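PDB 1YSR: sensor-type histidine kinase PrrB from Mycobacterium tuberculosis, which catalyses ATP-dependent phosphorylation of a histidine as sensor kinase of the PrrB/PrrA two-component system, the present chain being its C-terminal ATP-binding domain. Local coordinates for residues D27-L32 and A64-L69; A81-G86 and G139-L144; D4-D9 and G42-L47. All blocks are in the same frame, centred on the assembly; numbering follows the deposited sequence.

Interaction 1 (D27-L32 and A64-L69)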
ATOM      1  N   ASP A  27     -16.959   3.789  17.850  1.00 50.10           N
ATOM      2  CA  ASP A  27     -17.196   2.716  18.824  1.00 49.84           C
ATOM      3  C   ASP A  27     -16.681   1.323  18.403  1.00 47.63           C
ATOM      4  O   ASP A  27     -16.654   0.418  19.246  1.00 48.07           O
ATOM      5  CB  ASP A  27     -18.696   2.545  19.109  1.00 51.65           C
ATOM      6  CG  ASP A  27     -19.345   3.791  19.687  1.00 57.70           C
ATOM      7  OD1 ASP A  27     -18.864   4.259  20.747  1.00 58.77           O
ATOM      8  OD2 ASP A  27     -20.350   4.262  19.076  1.00 63.69           O
ATOM      9  N   LEU A  28     -16.353   1.107  17.116  1.00 42.33           N
ATOM     10  CA  LEU A  28     -15.681  -0.148  16.753  1.00 38.40           C
ATOM     11  C   LEU A  28     -14.296  -0.164  17.378  1.00 35.57           C
ATOM     12  O   LEU A  28     -13.589   0.821  17.287  1.00 35.89           O
ATOM     13  CB  LEU A  28     -15.623  -0.309  15.222  1.00 39.11           C
ATOM     14  CG  LEU A  28     -14.709  -1.436  14.732  1.00 38.36           C
ATOM     15  CD1 LEU A  28     -15.240  -2.818  15.175  1.00 39.01           C
ATOM     16  CD2 LEU A  28     -14.540  -1.345  13.190  1.00 36.60           C
ATOM     17  N   ASP A  29     -13.905  -1.251  18.046  1.00 33.39           N
ATOM     18  CA  ASP A  29     -12.547  -1.435  18.581  1.00 32.90           C
ATOM     19  C   ASP A  29     -11.839  -2.272  17.509  1.00 32.60           C
ATOM     20  O   ASP A  29     -12.128  -3.468  17.365  1.00 31.55           O
ATOM     21  CB  ASP A  29     -12.551  -2.248  19.900  1.00 32.99           C
ATOM     22  CG  ASP A  29     -11.137  -2.528  20.479  1.00 36.61           C
ATOM     23  OD1 ASP A  29     -10.076  -2.420  19.783  1.00 36.09           O
ATOM     24  OD2 ASP A  29     -11.062  -2.897  21.710  1.00 39.10           O
ATOM     25  N   VAL A  30     -10.972  -1.635  16.737  1.00 31.77           N
ATOM     26  CA  VAL A  30     -10.323  -2.343  15.624  1.00 31.75           C
ATOM     27  C   VAL A  30      -8.828  -2.029  15.686  1.00 34.25           C
ATOM     28  O   VAL A  30      -8.431  -0.846  15.861  1.00 33.20           O
ATOM     29  CB  VAL A  30     -10.941  -1.985  14.259  1.00 31.29           C
ATOM     30  CG1 VAL A  30     -10.957  -0.455  14.047  1.00 32.80           C
ATOM     31  CG2 VAL A  30     -10.145  -2.758  13.097  1.00 32.50           C
ATOM     32  N   SER A  31      -7.998  -3.066  15.554  1.00 33.76           N
ATOM     33  CA  SER A  31      -6.594  -2.888  15.693  1.00 34.75           C
ATOM     34  C   SER A  31      -5.810  -4.014  15.040  1.00 33.00           C
ATOM     35  O   SER A  31      -6.328  -5.112  14.791  1.00 31.64           O
ATOM     36  CB  SER A  31      -6.242  -2.887  17.189  1.00 35.91           C
ATOM     37  OG  SER A  31      -6.321  -4.235  17.650  1.00 36.34           O
ATOM     38  N   LEU A  32      -4.557  -3.711  14.733  1.00 33.46           N
ATOM     39  CA  LEU A  32      -3.618  -4.716  14.321  1.00 32.70           C
ATOM     40  C   LEU A  32      -2.984  -5.274  15.577  1.00 35.97           C
ATOM     41  O   LEU A  32      -2.288  -4.514  16.327  1.00 35.10           O
ATOM     42  CB  LEU A  32      -2.508  -4.052  13.520  1.00 34.49           C
ATOM     43  CG  LEU A  32      -1.316  -4.965  13.210  1.00 30.48           C
ATOM     44  CD1 LEU A  32      -1.792  -6.146  12.345  1.00 33.02           C
ATOM     45  CD2 LEU A  32      -0.235  -4.186  12.483  1.00 32.16           C
ATOM     46  N   ALA A  64     -20.319  -6.775  14.386  1.00 32.20           N
ATOM     47  CA  ALA A  64     -19.073  -6.730  15.179  1.00 32.18           C
ATOM     48  C   ALA A  64     -18.847  -5.381  15.850  1.00 32.07           C
ATOM     49  O   ALA A  64     -18.997  -4.309  15.185  1.00 30.97           O
ATOM     50  CB  ALA A  64     -17.852  -7.056  14.270  1.00 30.25           C
ATOM     51  N   THR A  65     -18.393  -5.427  17.116  1.00 32.04           N
ATOM     52  CA  THR A  65     -17.904  -4.240  17.843  1.00 32.52           C
ATOM     53  C   THR A  65     -16.425  -4.372  18.123  1.00 31.35           C
ATOM     54  O   THR A  65     -15.791  -3.425  18.617  1.00 33.08           O
ATOM     55  CB  THR A  65     -18.608  -4.103  19.255  1.00 33.37           C
ATOM     56  OG1 THR A  65     -18.345  -5.298  19.993  1.00 33.71           O
ATOM     57  CG2 THR A  65     -20.080  -3.988  19.098  1.00 35.47           C
ATOM     58  N   LEU A  66     -15.854  -5.561  17.858  1.00 30.32           N
ATOM     59  CA  LEU A  66     -14.420  -5.815  18.033  1.00 28.94           C
ATOM     60  C   LEU A  66     -13.926  -6.588  16.785  1.00 27.39           C
ATOM     61  O   LEU A  66     -14.545  -7.589  16.344  1.00 27.25           O
ATOM     62  CB  LEU A  66     -14.111  -6.636  19.330  1.00 27.61           C
ATOM     63  CG  LEU A  66     -12.698  -7.140  19.586  1.00 28.08           C
ATOM     64  CD1 LEU A  66     -11.858  -5.955  20.058  1.00 31.57           C
ATOM     65  CD2 LEU A  66     -12.763  -8.196  20.762  1.00 33.87           C
ATOM     66  N   VAL A  67     -12.856  -6.062  16.212  1.00 27.68           N
ATOM     67  CA  VAL A  67     -12.141  -6.650  15.074  1.00 27.31           C
ATOM     68  C   VAL A  67     -10.634  -6.597  15.328  1.00 27.59           C
ATOM     69  O   VAL A  67     -10.108  -5.566  15.797  1.00 28.67           O
ATOM     70  CB  VAL A  67     -12.448  -5.860  13.758  1.00 27.93           C
ATOM     71  CG1 VAL A  67     -11.515  -6.331  12.614  1.00 28.27           C
ATOM     72  CG2 VAL A  67     -13.934  -5.993  13.392  1.00 29.97           C
ATOM     73  N   GLN A  68      -9.932  -7.679  15.025  1.00 28.12           N
ATOM     74  CA  GLN A  68      -8.488  -7.720  15.133  1.00 28.84           C
ATOM     75  C   GLN A  68      -7.962  -8.202  13.830  1.00 29.13           C
ATOM     76  O   GLN A  68      -8.427  -9.269  13.319  1.00 28.02           O
ATOM     77  CB  GLN A  68      -8.060  -8.748  16.203  1.00 31.91           C
ATOM     78  CG  GLN A  68      -8.431  -8.254  17.615  1.00 26.22           C
ATOM     79  CD  GLN A  68      -8.098  -9.288  18.700  1.00 31.59           C
ATOM     80  OE1 GLN A  68      -7.792 -10.463  18.413  1.00 38.40           O
ATOM     81  NE2 GLN A  68      -8.134  -8.842  19.933  1.00 36.97           N
ATOM     82  N   LEU A  69      -6.992  -7.452  13.313  1.00 26.22           N
ATOM     83  CA  LEU A  69      -6.263  -7.824  12.095  1.00 25.15           C
ATOM     84  C   LEU A  69      -4.939  -8.457  12.531  1.00 27.14           C
ATOM     85  O   LEU A  69      -4.300  -8.024  13.509  1.00 27.80           O
ATOM     86  CB  LEU A  69      -5.956  -6.565  11.292  1.00 25.34           C
ATOM     87  CG  LEU A  69      -7.183  -5.691  11.022  1.00 26.16           C
ATOM     88  CD1 LEU A  69      -6.856  -4.361  10.208  1.00 26.96           C
ATOM     89  CD2 LEU A  69      -8.382  -6.512  10.386  1.00 26.29           C
TER
HETATM   90  O   HOH W   1      -9.127  -4.545  18.288  1.00 33.06           O
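Segments 29-32 and 66-69 run parallel, only 8° apart in direction, and join strand 29-32, at one edge of the mixed sheet of the histidine-kinase ATP-binding (GHKL) domain, to strand 66-74. Asp29 N donates to Thr65 O, Asp29 O accepts from Val67 N at 2.9 Å, and Ser31 N and O bond Val67 O and Leu69 N in turn; the Ser31 N to Val67 O bond, at 3.3 Å and 146°, is the longest and most bent. The Asp29 side chain, with CG anti to the backbone N (chi1 177°), runs alongside Leu66 in the same direction. Its CB passes 3.7 Å from Thr65 O, its CG rests 3.5 Å from Leu66 CD1, and OD2 stays beside that methyl at 3.6 Å. OD1 instead bonds a water at 2.8 Å, which also bonds Ser31 OG and Val67 O. On the face carrying Val30, Leu32, Val67 and Leu69, Val30 CG2 meets Val67 CG1 at 3.9 Å, and helix 10-24 covers this side, Ala18 touching both Val30 and Leu69. The other face mixes the Leu66 methyl with polar groups: its water links a carboxylate, a hydroxyl and the already bonded Val67 carbonyl, giving that carbonyl a second polar partner.

Interaction 2 (A81-G86 and G139-L144)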
ATOM      1  N   ALA A  81      -5.366 -12.459   8.741  1.00 29.13           N
ATOM      2  CA  ALA A  81      -6.686 -12.837   9.303  1.00 27.57           C
ATOM      3  C   ALA A  81      -7.431 -11.637   9.777  1.00 28.42           C
ATOM      4  O   ALA A  81      -6.817 -10.721  10.329  1.00 27.90           O
ATOM      5  CB  ALA A  81      -6.482 -13.835  10.502  1.00 29.33           C
ATOM      6  N   ILE A  82      -8.738 -11.615   9.528  1.00 27.78           N
ATOM      7  CA  ILE A  82      -9.586 -10.535  10.058  1.00 27.54           C
ATOM      8  C   ILE A  82     -10.563 -11.268  10.969  1.00 27.00           C
ATOM      9  O   ILE A  82     -11.405 -12.075  10.492  1.00 26.59           O
ATOM     10  CB  ILE A  82     -10.341  -9.767   8.938  1.00 27.38           C
ATOM     11  CG1 ILE A  82      -9.323  -9.100   7.961  1.00 29.61           C
ATOM     12  CG2 ILE A  82     -11.179  -8.739   9.530  1.00 25.77           C
ATOM     13  CD1 ILE A  82      -9.201  -9.745   6.603  1.00 32.69           C
ATOM     14  N   ASP A  83     -10.307 -11.162  12.271  1.00 27.10           N
ATOM     15  CA  ASP A  83     -11.166 -11.825  13.304  1.00 26.39           C
ATOM     16  C   ASP A  83     -12.206 -10.867  13.882  1.00 26.00           C
ATOM     17  O   ASP A  83     -11.875  -9.714  14.119  1.00 27.19           O
ATOM     18  CB  ASP A  83     -10.249 -12.286  14.471  1.00 25.87           C
ATOM     19  CG  ASP A  83      -9.597 -13.594  14.199  1.00 30.43           C
ATOM     20  OD1 ASP A  83     -10.249 -14.621  14.457  1.00 32.92           O
ATOM     21  OD2 ASP A  83      -8.424 -13.596  13.756  1.00 34.68           O
ATOM     22  N   ASP A  84     -13.462 -11.284  14.082  1.00 25.60           N
ATOM     23  CA  ASP A  84     -14.448 -10.358  14.646  1.00 26.09           C
ATOM     24  C   ASP A  84     -15.293 -11.073  15.743  1.00 27.64           C
ATOM     25  O   ASP A  84     -15.245 -12.308  15.872  1.00 26.28           O
ATOM     26  CB  ASP A  84     -15.340  -9.688  13.575  1.00 28.38           C
ATOM     27  CG  ASP A  84     -16.301 -10.677  12.915  1.00 30.35           C
ATOM     28  OD1 ASP A  84     -17.201 -11.225  13.592  1.00 30.97           O
ATOM     29  OD2 ASP A  84     -16.163 -10.943  11.709  1.00 27.60           O
ATOM     30  N   ASN A  85     -15.995 -10.257  16.511  1.00 29.01           N
ATOM     31  CA  ASN A  85     -16.789 -10.738  17.655  1.00 33.03           C
ATOM     32  C   ASN A  85     -18.277 -10.670  17.280  1.00 32.54           C
ATOM     33  O   ASN A  85     -19.158 -10.636  18.139  1.00 33.69           O
ATOM     34  CB  ASN A  85     -16.486  -9.886  18.921  1.00 31.41           C
ATOM     35  CG  ASN A  85     -17.163  -8.519  18.871  1.00 35.47           C
ATOM     36  OD1 ASN A  85     -17.476  -8.010  17.793  1.00 33.24           O
ATOM     37  ND2 ASN A  85     -17.443  -7.931  20.049  1.00 33.85           N
ATOM     38  N   GLY A  86     -18.564 -10.642  15.982  1.00 31.99           N
ATOM     39  CA  GLY A  86     -19.951 -10.592  15.500  1.00 31.03           C
ATOM     40  C   GLY A  86     -20.638 -11.960  15.523  1.00 32.50           C
ATOM     41  O   GLY A  86     -20.206 -12.887  16.246  1.00 32.35           O
ATOM     42  N   GLY A 139     -16.998 -14.420  16.406  1.00 31.83           N
ATOM     43  CA  GLY A 139     -17.645 -14.188  15.148  1.00 29.85           C
ATOM     44  C   GLY A 139     -16.914 -14.908  14.030  1.00 30.22           C
ATOM     45  O   GLY A 139     -16.602 -16.072  14.140  1.00 30.00           O
ATOM     46  N   ALA A 140     -16.694 -14.197  12.924  1.00 28.52           N
ATOM     47  CA  ALA A 140     -16.018 -14.788  11.784  1.00 28.53           C
ATOM     48  C   ALA A 140     -14.510 -14.542  11.876  1.00 27.43           C
ATOM     49  O   ALA A 140     -14.082 -13.533  12.447  1.00 28.49           O
ATOM     50  CB  ALA A 140     -16.577 -14.161  10.530  1.00 28.80           C
ATOM     51  N   ARG A 141     -13.726 -15.455  11.296  1.00 28.39           N
ATOM     52  CA  ARG A 141     -12.334 -15.251  11.066  1.00 28.63           C
ATOM     53  C   ARG A 141     -12.160 -15.452   9.543  1.00 31.23           C
ATOM     54  O   ARG A 141     -12.382 -16.576   9.012  1.00 29.06           O
ATOM     55  CB  ARG A 141     -11.545 -16.301  11.839  1.00 28.69           C
ATOM     56  CG  ARG A 141     -10.064 -16.307  11.574  1.00 29.05           C
ATOM     57  CD  ARG A 141      -9.348 -17.070  12.714  1.00 41.03           C
ATOM     58  NE  ARG A 141      -8.133 -17.655  12.204  1.00 42.45           N
ATOM     59  CZ  ARG A 141      -6.957 -17.069  12.283  1.00 44.09           C
ATOM     60  NH1 ARG A 141      -6.856 -15.905  12.889  1.00 43.15           N
ATOM     61  NH2 ARG A 141      -5.886 -17.667  11.778  1.00 48.39           N
ATOM     62  N   LEU A 142     -11.838 -14.373   8.836  1.00 30.60           N
ATOM     63  CA  LEU A 142     -11.569 -14.493   7.414  1.00 30.54           C
ATOM     64  C   LEU A 142     -10.074 -14.550   7.225  1.00 30.87           C
ATOM     65  O   LEU A 142      -9.354 -13.654   7.686  1.00 30.72           O
ATOM     66  CB  LEU A 142     -12.133 -13.278   6.669  1.00 30.25           C
ATOM     67  CG  LEU A 142     -11.862 -13.045   5.166  1.00 34.21           C
ATOM     68  CD1 LEU A 142     -12.152 -14.185   4.356  1.00 32.51           C
ATOM     69  CD2 LEU A 142     -12.767 -11.933   4.767  1.00 35.06           C
ATOM     70  N   VAL A 143      -9.605 -15.585   6.528  1.00 29.99           N
ATOM     71  CA  VAL A 143      -8.214 -15.832   6.417  1.00 30.54           C
ATOM     72  C   VAL A 143      -7.808 -15.775   4.967  1.00 32.46           C
ATOM     73  O   VAL A 143      -8.378 -16.463   4.127  1.00 32.16           O
ATOM     74  CB  VAL A 143      -7.767 -17.213   6.978  1.00 33.46           C
ATOM     75  CG1 VAL A 143      -6.261 -17.230   6.998  1.00 32.26           C
ATOM     76  CG2 VAL A 143      -8.246 -17.426   8.383  1.00 34.68           C
ATOM     77  N   LEU A 144      -6.823 -14.943   4.667  1.00 30.31           N
ATOM     78  CA  LEU A 144      -6.325 -14.873   3.267  1.00 32.18           C
ATOM     79  C   LEU A 144      -4.972 -15.437   3.305  1.00 31.47           C
ATOM     80  O   LEU A 144      -4.159 -14.975   4.072  1.00 31.72           O
ATOM     81  CB  LEU A 144      -6.155 -13.448   2.812  1.00 32.72           C
ATOM     82  CG  LEU A 144      -7.277 -12.474   2.674  1.00 39.14           C
ATOM     83  CD1 LEU A 144      -6.916 -11.654   1.438  1.00 46.12           C
ATOM     84  CD2 LEU A 144      -8.579 -13.170   2.525  1.00 52.22           C
TER
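Asp84 OD1 is gripped by two backbone N-H groups, Gly86 N at 2.8 Å and Ala140 N at 3.1 Å. The first comes in along the anti lone pair and closes an Asx turn; the second, from the facing strand, arrives from above the carboxylate plane. The crowded first torsion, with CG between N and the carbonyl carbon (chi1 69°), sends the carboxylate across to Ala140, whose CB lies 3.5 Å from Asp84 OD2. Gly139 has no side chain to obstruct this approach, and its N donates to Asp84 O. Further along, Ile82 and Leu142 form a hydrogen-bonded antiparallel pair through both their N and O atoms.

On the face carrying Ala81, Asp83 and Arg141, Arg141 extends alongside Asp83. Its NH1 donates to the syn lone pair of Asp83 OD2 at 2.9 Å, in the guanidinium plane, with carboxylate and guanidinium 29° from coplanar. Ala81 CB covers one guanidinium face, 3.2 Å from Arg141 NH1. Glu133 takes Arg141 NE and Ser135 OG bonds Asp83 OD1, so both ions have second partners. Asp84 and Gly86 belong to the DxGxG sequence of the G1 box, whose aspartate recognises adenine in GHKL relatives and probably does so here. The two N-H bonds to OD1 fix the carboxylate's rotation and would be expected to favour its ionised form.

Interaction 3 (D4-D9 and G42-L47)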
ATOM      1  N   ASP A   4       1.540  -5.243 -12.645  1.00 55.92           N
ATOM      2  CA  ASP A   4       1.506  -4.002 -11.842  1.00 52.70           C
ATOM      3  C   ASP A   4       1.711  -4.328 -10.339  1.00 48.12           C
ATOM      4  O   ASP A   4       1.394  -3.519  -9.433  1.00 48.54           O
ATOM      5  CB  ASP A   4       0.172  -3.266 -12.036  1.00 53.26           C
ATOM      6  CG  ASP A   4       0.358  -1.811 -12.535  1.00 60.06           C
ATOM      7  OD1 ASP A   4      -0.060  -0.861 -11.819  1.00 69.14           O
ATOM      8  OD2 ASP A   4       0.928  -1.614 -13.642  1.00 65.78           O
ATOM      9  N   HIS A   5       2.227  -5.516 -10.065  1.00 42.98           N
ATOM     10  CA  HIS A   5       2.441  -5.928  -8.676  1.00 39.18           C
ATOM     11  C   HIS A   5       3.730  -5.318  -8.167  1.00 37.58           C
ATOM     12  O   HIS A   5       4.750  -5.301  -8.859  1.00 35.51           O
ATOM     13  CB  HIS A   5       2.490  -7.444  -8.538  1.00 39.52           C
ATOM     14  CG  HIS A   5       1.154  -8.121  -8.685  1.00 38.57           C
ATOM     15  ND1 HIS A   5       0.852  -9.312  -8.058  1.00 43.54           N
ATOM     16  CD2 HIS A   5       0.038  -7.765  -9.366  1.00 47.73           C
ATOM     17  CE1 HIS A   5      -0.394  -9.652  -8.336  1.00 45.45           C
ATOM     18  NE2 HIS A   5      -0.906  -8.740  -9.142  1.00 51.30           N
ATOM     19  N   VAL A   6       3.699  -4.838  -6.936  1.00 34.29           N
ATOM     20  CA  VAL A   6       4.864  -4.124  -6.358  1.00 33.70           C
ATOM     21  C   VAL A   6       5.014  -4.594  -4.914  1.00 32.59           C
ATOM     22  O   VAL A   6       4.128  -5.296  -4.405  1.00 32.94           O
ATOM     23  CB  VAL A   6       4.657  -2.619  -6.347  1.00 33.75           C
ATOM     24  CG1 VAL A   6       4.471  -2.103  -7.810  1.00 36.35           C
ATOM     25  CG2 VAL A   6       3.465  -2.226  -5.477  1.00 34.27           C
ATOM     26  N   PRO A   7       6.129  -4.234  -4.262  1.00 32.29           N
ATOM     27  CA  PRO A   7       6.342  -4.609  -2.872  1.00 32.30           C
ATOM     28  C   PRO A   7       5.224  -4.022  -2.031  1.00 31.78           C
ATOM     29  O   PRO A   7       4.871  -2.868  -2.215  1.00 31.48           O
ATOM     30  CB  PRO A   7       7.697  -3.925  -2.539  1.00 32.92           C
ATOM     31  CG  PRO A   7       8.422  -3.906  -3.861  1.00 33.29           C
ATOM     32  CD  PRO A   7       7.273  -3.436  -4.765  1.00 33.20           C
ATOM     33  N   VAL A   8       4.649  -4.821  -1.142  1.00 31.17           N
ATOM     34  CA  VAL A   8       3.613  -4.363  -0.223  1.00 29.34           C
ATOM     35  C   VAL A   8       3.949  -4.818   1.173  1.00 27.64           C
ATOM     36  O   VAL A   8       4.078  -5.979   1.422  1.00 28.17           O
ATOM     37  CB  VAL A   8       2.225  -4.958  -0.573  1.00 28.79           C
ATOM     38  CG1 VAL A   8       1.218  -4.298   0.309  1.00 33.37           C
ATOM     39  CG2 VAL A   8       1.841  -4.660  -2.025  1.00 27.97           C
ATOM     40  N   ASP A   9       4.067  -3.876   2.104  1.00 29.46           N
ATOM     41  CA  ASP A   9       4.224  -4.243   3.516  1.00 28.93           C
ATOM     42  C   ASP A   9       2.843  -4.538   4.055  1.00 28.20           C
ATOM     43  O   ASP A   9       2.094  -3.611   4.318  1.00 28.10           O
ATOM     44  CB  ASP A   9       4.856  -3.078   4.291  1.00 27.74           C
ATOM     45  CG  ASP A   9       5.034  -3.387   5.787  1.00 30.06           C
ATOM     46  OD1 ASP A   9       4.333  -4.268   6.350  1.00 36.66           O
ATOM     47  OD2 ASP A   9       5.831  -2.667   6.417  1.00 35.75           O
ATOM     48  N   GLY A  42       2.513  -7.636  -4.620  1.00 31.31           N
ATOM     49  CA  GLY A  42       1.073  -7.658  -4.727  1.00 31.29           C
ATOM     50  C   GLY A  42       0.538  -6.323  -5.178  1.00 32.25           C
ATOM     51  O   GLY A  42       1.299  -5.430  -5.607  1.00 31.22           O
ATOM     52  N   LEU A  43      -0.788  -6.193  -5.075  1.00 31.39           N
ATOM     53  CA  LEU A  43      -1.459  -4.996  -5.571  1.00 30.81           C
ATOM     54  C   LEU A  43      -1.975  -4.285  -4.335  1.00 31.12           C
ATOM     55  O   LEU A  43      -2.984  -4.733  -3.760  1.00 28.83           O
ATOM     56  CB  LEU A  43      -2.658  -5.377  -6.459  1.00 31.72           C
ATOM     57  CG  LEU A  43      -2.376  -6.347  -7.640  1.00 38.14           C
ATOM     58  CD1 LEU A  43      -3.585  -7.249  -8.072  1.00 47.43           C
ATOM     59  CD2 LEU A  43      -1.800  -5.578  -8.845  1.00 35.71           C
ATOM     60  N   PRO A  44      -1.314  -3.182  -3.918  1.00 31.41           N
ATOM     61  CA  PRO A  44      -1.715  -2.612  -2.644  1.00 30.15           C
ATOM     62  C   PRO A  44      -3.157  -2.084  -2.609  1.00 29.79           C
ATOM     63  O   PRO A  44      -3.786  -2.198  -1.553  1.00 29.12           O
ATOM     64  CB  PRO A  44      -0.687  -1.499  -2.369  1.00 31.48           C
ATOM     65  CG  PRO A  44      -0.108  -1.144  -3.706  1.00 31.91           C
ATOM     66  CD  PRO A  44      -0.212  -2.419  -4.573  1.00 32.84           C
ATOM     67  N   ALA A  45      -3.688  -1.562  -3.721  1.00 26.53           N
ATOM     68  CA  ALA A  45      -5.071  -1.071  -3.681  1.00 27.57           C
ATOM     69  C   ALA A  45      -6.051  -2.273  -3.502  1.00 26.67           C
ATOM     70  O   ALA A  45      -6.965  -2.212  -2.708  1.00 26.61           O
ATOM     71  CB  ALA A  45      -5.431  -0.303  -4.949  1.00 27.85           C
ATOM     72  N   GLY A  46      -5.766  -3.368  -4.184  1.00 27.71           N
ATOM     73  CA  GLY A  46      -6.669  -4.548  -4.151  1.00 26.76           C
ATOM     74  C   GLY A  46      -6.574  -5.194  -2.769  1.00 27.71           C
ATOM     75  O   GLY A  46      -7.594  -5.584  -2.205  1.00 27.74           O
ATOM     76  N   LEU A  47      -5.348  -5.300  -2.224  1.00 27.18           N
ATOM     77  CA  LEU A  47      -5.222  -5.936  -0.873  1.00 27.82           C
ATOM     78  C   LEU A  47      -5.946  -5.099   0.188  1.00 28.37           C
ATOM     79  O   LEU A  47      -6.679  -5.630   1.054  1.00 27.09           O
ATOM     80  CB  LEU A  47      -3.767  -6.165  -0.501  1.00 28.22           C
ATOM     81  CG  LEU A  47      -3.125  -7.242  -1.363  1.00 29.50           C
ATOM     82  CD1 LEU A  47      -1.660  -7.190  -1.213  1.00 33.08           C
ATOM     83  CD2 LEU A  47      -3.709  -8.670  -1.075  1.00 31.72           C
TER
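In this histidine-kinase ATP-binding domain, strand 39-42 of a two-stranded antiparallel ladder runs on into helix 44-61, while its partner 6-9 precedes helix 10-24; the contact joins this N-terminal strand to the start of helix 44-61. Val6 and Gly42 make one hydrogen-bonded antiparallel pair: Val6 N donates to Gly42 O at 2.8 Å, in the carbonyl plane and nearly straight (169°), while Gly42 N returns a 2.9 Å bond to Val6 O from above its plane. The two carbonyl oxygens of the pair sit close, both already accepting. His5 lays its ring over the Gly42 backbone, with Gly42 C 3.9 Å above the plane and offset toward the rim, and crosses the Leu43 side chain obliquely. His126 meets the same ring, and its NE2 accepts from Leu43 N, at the helix N-cap position.

Leu43 O receives Leu47 N in the first helical turn. There, Val6 CG2 approaches Pro44 CD at 3.8 Å, the two side chains crossing at about a right angle. The element also lies at the subunit boundaries: Pro7 packs on Gln122 of a second subunit, and Ala45 on Pro7 of a third. Val8 points toward the helix and divides its methyls between two partners: CG2 lies 4.0 Å from Pro44 CD, whereas CG1, anti to the backbone N (chi1 -173°), reaches Leu47 CD1 at 4.4 Å.

Interactions 1 and 2 belong to one mixed sheet and touch directly, since strands 66-74 and 77-84 are neighbours: hydrogen bonds join Gln68 O to Asp83 N and Thr65 OG1 to Asn85 ND2. Interaction 2 is the more buried and adds ionic and carboxylate-to-backbone bonds to its backbone ladder, whereas interaction 1, at the sheet's edge, is partly buried and admits a water. Interaction 3 stands apart on the opposite side of the chain's centre, its centre about 24 Å from that of interaction 1. Also partly buried, it has one backbone pair, a histidine ring over glycine and apolar packing, and alone borders neighbouring subunits. Helix 44-61, which starts there, reaches both others through Val59, Ala54 and Ala58.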